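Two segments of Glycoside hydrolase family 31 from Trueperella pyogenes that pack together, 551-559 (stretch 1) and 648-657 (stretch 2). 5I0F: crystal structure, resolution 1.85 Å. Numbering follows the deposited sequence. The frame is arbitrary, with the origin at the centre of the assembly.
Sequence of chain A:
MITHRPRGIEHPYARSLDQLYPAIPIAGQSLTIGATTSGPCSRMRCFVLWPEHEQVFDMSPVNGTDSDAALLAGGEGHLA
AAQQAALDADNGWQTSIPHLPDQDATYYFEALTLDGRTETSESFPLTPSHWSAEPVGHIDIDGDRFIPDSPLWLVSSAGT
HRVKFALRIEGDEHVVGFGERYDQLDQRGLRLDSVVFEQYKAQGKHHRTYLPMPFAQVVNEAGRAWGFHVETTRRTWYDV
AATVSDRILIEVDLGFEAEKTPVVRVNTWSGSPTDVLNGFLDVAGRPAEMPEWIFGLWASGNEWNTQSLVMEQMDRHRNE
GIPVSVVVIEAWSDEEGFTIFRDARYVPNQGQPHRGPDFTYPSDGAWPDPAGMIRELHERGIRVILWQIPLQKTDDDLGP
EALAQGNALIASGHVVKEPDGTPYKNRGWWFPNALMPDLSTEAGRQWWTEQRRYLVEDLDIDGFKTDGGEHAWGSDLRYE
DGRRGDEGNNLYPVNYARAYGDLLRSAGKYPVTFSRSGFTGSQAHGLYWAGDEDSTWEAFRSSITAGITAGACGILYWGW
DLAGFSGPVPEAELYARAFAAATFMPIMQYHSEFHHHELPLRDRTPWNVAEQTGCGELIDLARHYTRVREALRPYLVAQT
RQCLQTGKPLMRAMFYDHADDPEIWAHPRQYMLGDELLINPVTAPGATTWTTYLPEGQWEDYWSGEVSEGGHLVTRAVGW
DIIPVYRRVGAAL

Stretch 1 551-559: GACGILYWG
Stretch 2, residues 648-657: KPLMRAMFYD

This is a small, largely apolar contact between two mostly irregular segments of one chain, burying 378 Å² in all and joined by a single bridging water rather than by any clear direct hydrogen bond.

Strand is confined to 558-559 and 651-652, and a weakly bonded helix begins near 655. The nearest CA atoms across the contact are those of Gly 551 and Pro 649, 5.0 Å apart. Gly 551 (phi/psi -56/-42) opens a type I turn that ends at Gly 554, whose N donates to Gly 551 O at 3.0 Å. Glycine suits position 551 because an ideal CB would point toward the other stretch and lie 2.5 Å from Met 651 O, a clash. Gly 554, at 91/14, needs glycine locally: a CB would jam against the preceding carbonyl. The Pro 649 ring, C-gamma exo, brings its CG to 3.4 Å from Gly 551 O.

Within the turn, Ala 552 is small enough to sit at the edge of the Tyr 656 ring (chi1 -75°, m), CB to CE2 4.1 Å; Ala 552 O lies 3.2 Å from Tyr 656 OH.

Farther along, Leu 556 (t, p) starts sideways but reaches across, placing CD1 3.7 Å from Leu 650 CB and 3.4 Å from Leu 650 N. Water 1 donates to Leu 556 O at 2.8 Å and accepts from Met 651 N at 2.9 Å, linking the two backbones. The extended Met 651 (t, t, t) and Trp 558 (t, chi2 97°) point toward each other's stretches. Met 651 SD lies 3.7 Å from Trp 558 CE3 and approaches the six-membered ring obliquely.

The CA-to-CB bond of Arg 652 points away from stretch 1, and its guanidinium braces stretch 2: NE donates to Pro 649 O at 2.9 Å, and NH1 forms a salt bridge with Asp 657 OD2 at 3.1 Å. Lys 648 NZ bridges to Asp 657 OD1 at 2.6 Å.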

# COMPACT_ATOMS: atom_id res chain seq x y z
N GLY A 551 -2.82 11.10 5.93
CA GLY A 551 -3.58 12.36 5.98
C GLY A 551 -2.80 13.57 5.48
O GLY A 551 -3.31 14.40 4.68
N ALA A 552 -1.53 13.62 5.88
CA ALA A 552 -0.62 14.71 5.51
C ALA A 552 -0.21 14.71 4.03
O ALA A 552 0.45 15.66 3.58
CB ALA A 552 0.61 14.69 6.42
N CYS A 553 -0.59 13.68 3.27
CA CYS A 553 -0.43 13.65 1.81
C CYS A 553 -1.76 13.64 1.06
O CYS A 553 -1.79 13.42 -0.15
CB CYS A 553 0.43 12.45 1.43
SG CYS A 553 2.03 12.52 2.28
N GLY A 554 -2.84 13.91 1.78
CA GLY A 554 -4.15 14.05 1.18
C GLY A 554 -4.99 12.80 1.08
O GLY A 554 -5.98 12.81 0.36
N ILE A 555 -4.62 11.73 1.79
CA ILE A 555 -5.44 10.53 1.89
C ILE A 555 -6.36 10.77 3.07
O ILE A 555 -5.96 10.57 4.23
CB ILE A 555 -4.59 9.26 2.10
CG1 ILE A 555 -3.64 9.02 0.92
CG2 ILE A 555 -5.48 8.03 2.31
CD1 ILE A 555 -4.31 8.75 -0.41
N LEU A 556 -7.58 11.20 2.78
CA LEU A 556 -8.53 11.69 3.79
C LEU A 556 -9.29 10.57 4.50
O LEU A 556 -9.42 10.59 5.73
CB LEU A 556 -9.53 12.65 3.12
CG LEU A 556 -10.58 13.38 3.94
CD1 LEU A 556 -9.89 14.30 4.92
CD2 LEU A 556 -11.50 14.23 3.06
N TYR A 557 -9.82 9.63 3.73
CA TYR A 557 -10.72 8.60 4.24
C TYR A 557 -9.93 7.33 4.56
O TYR A 557 -9.96 6.35 3.80
CB TYR A 557 -11.83 8.33 3.21
CG TYR A 557 -12.63 9.53 2.75
CD1 TYR A 557 -13.59 10.09 3.57
CD2 TYR A 557 -12.45 10.07 1.48
CE1 TYR A 557 -14.35 11.19 3.16
CE2 TYR A 557 -13.19 11.17 1.06
CZ TYR A 557 -14.15 11.70 1.89
OH TYR A 557 -14.91 12.77 1.51
N TRP A 558 -9.21 7.37 5.66
CA TRP A 558 -8.28 6.35 6.04
C TRP A 558 -8.79 5.59 7.25
O TRP A 558 -9.37 6.17 8.17
CB TRP A 558 -6.93 7.00 6.36
CG TRP A 558 -5.88 6.06 6.86
CD1 TRP A 558 -4.90 5.48 6.14
CD2 TRP A 558 -5.71 5.61 8.21
NE1 TRP A 558 -4.12 4.68 6.95
CE2 TRP A 558 -4.60 4.75 8.23
CE3 TRP A 558 -6.39 5.87 9.41
CZ2 TRP A 558 -4.14 4.15 9.40
CZ3 TRP A 558 -5.95 5.26 10.57
CH2 TRP A 558 -4.83 4.41 10.56
N GLY A 559 -8.53 4.30 7.26
CA GLY A 559 -8.71 3.48 8.46
C GLY A 559 -7.72 2.35 8.53
O GLY A 559 -6.70 2.33 7.83
N LYS A 648 -7.22 20.59 4.35
CA LYS A 648 -6.66 19.94 5.53
C LYS A 648 -7.07 18.45 5.67
O LYS A 648 -8.12 18.02 5.18
CB LYS A 648 -7.07 20.69 6.78
CG LYS A 648 -6.49 22.09 6.87
CD LYS A 648 -6.77 22.66 8.24
CE LYS A 648 -6.41 24.11 8.33
NZ LYS A 648 -6.81 24.60 9.67
N PRO A 649 -6.23 17.65 6.35
CA PRO A 649 -6.62 16.30 6.71
C PRO A 649 -7.74 16.27 7.75
O PRO A 649 -7.96 17.26 8.44
CB PRO A 649 -5.35 15.71 7.33
CG PRO A 649 -4.25 16.65 7.00
CD PRO A 649 -4.86 17.98 6.76
N LEU A 650 -8.43 15.14 7.86
CA LEU A 650 -9.39 14.92 8.95
C LEU A 650 -8.60 14.35 10.12
O LEU A 650 -8.66 14.89 11.21
CB LEU A 650 -10.50 13.97 8.53
CG LEU A 650 -11.58 13.65 9.56
CD1 LEU A 650 -12.38 14.89 9.90
CD2 LEU A 650 -12.49 12.56 9.02
N MET A 651 -7.84 13.29 9.89
CA MET A 651 -6.87 12.78 10.86
C MET A 651 -5.58 13.54 10.67
O MET A 651 -4.84 13.30 9.72
CB MET A 651 -6.67 11.27 10.67
CG MET A 651 -5.74 10.63 11.68
SD MET A 651 -5.86 8.83 11.57
CE MET A 651 -4.83 8.33 12.95
N ARG A 652 -5.34 14.50 11.57
CA ARG A 652 -4.58 15.71 11.22
C ARG A 652 -3.39 15.88 12.15
O ARG A 652 -3.56 16.10 13.34
CB ARG A 652 -5.50 16.94 11.28
CG ARG A 652 -4.85 18.28 10.94
CD ARG A 652 -5.84 19.44 11.16
NE ARG A 652 -7.08 19.20 10.40
CZ ARG A 652 -8.16 19.97 10.45
NH1 ARG A 652 -8.18 21.07 11.19
NH2 ARG A 652 -9.22 19.65 9.72
N ALA A 653 -2.18 15.82 11.60
CA ALA A 653 -1.00 16.13 12.39
C ALA A 653 -1.12 17.51 13.04
O ALA A 653 -1.77 18.42 12.51
CB ALA A 653 0.23 16.06 11.54
N MET A 654 -0.48 17.67 14.18
CA MET A 654 -0.59 18.90 14.98
C MET A 654 -0.05 20.13 14.27
O MET A 654 -0.51 21.25 14.53
CB MET A 654 0.16 18.72 16.28
CG MET A 654 -0.29 17.53 17.09
SD MET A 654 -1.74 17.93 18.06
CE MET A 654 -0.85 18.72 19.40
N PHE A 655 0.92 19.94 13.38
CA PHE A 655 1.57 21.06 12.71
C PHE A 655 0.64 21.83 11.78
O PHE A 655 0.96 22.97 11.46
CB PHE A 655 2.88 20.64 11.99
CG PHE A 655 2.68 19.83 10.74
CD1 PHE A 655 2.41 20.45 9.53
CD2 PHE A 655 2.85 18.46 10.75
CE1 PHE A 655 2.26 19.71 8.37
CE2 PHE A 655 2.69 17.71 9.60
CZ PHE A 655 2.41 18.33 8.40
N TYR A 656 -0.49 21.26 11.35
CA TYR A 656 -1.40 22.00 10.46
C TYR A 656 -2.00 23.23 11.15
O TYR A 656 -2.13 24.27 10.53
CB TYR A 656 -2.50 21.09 9.85
CG TYR A 656 -1.93 20.23 8.76
CD1 TYR A 656 -1.63 20.77 7.51
CD2 TYR A 656 -1.60 18.91 9.00
CE1 TYR A 656 -1.05 19.99 6.52
CE2 TYR A 656 -1.02 18.11 8.01
CZ TYR A 656 -0.74 18.65 6.78
OH TYR A 656 -0.15 17.87 5.81
N ASP A 657 -2.36 23.09 12.42
CA ASP A 657 -3.01 24.17 13.16
C ASP A 657 -2.10 24.77 14.24
O ASP A 657 -2.43 25.84 14.74
CB ASP A 657 -4.31 23.67 13.82
CG ASP A 657 -5.30 23.06 12.82
OD1 ASP A 657 -5.47 23.63 11.73
OD2 ASP A 657 -5.91 22.00 13.14
O HOH W 1 -7.65 12.17 7.22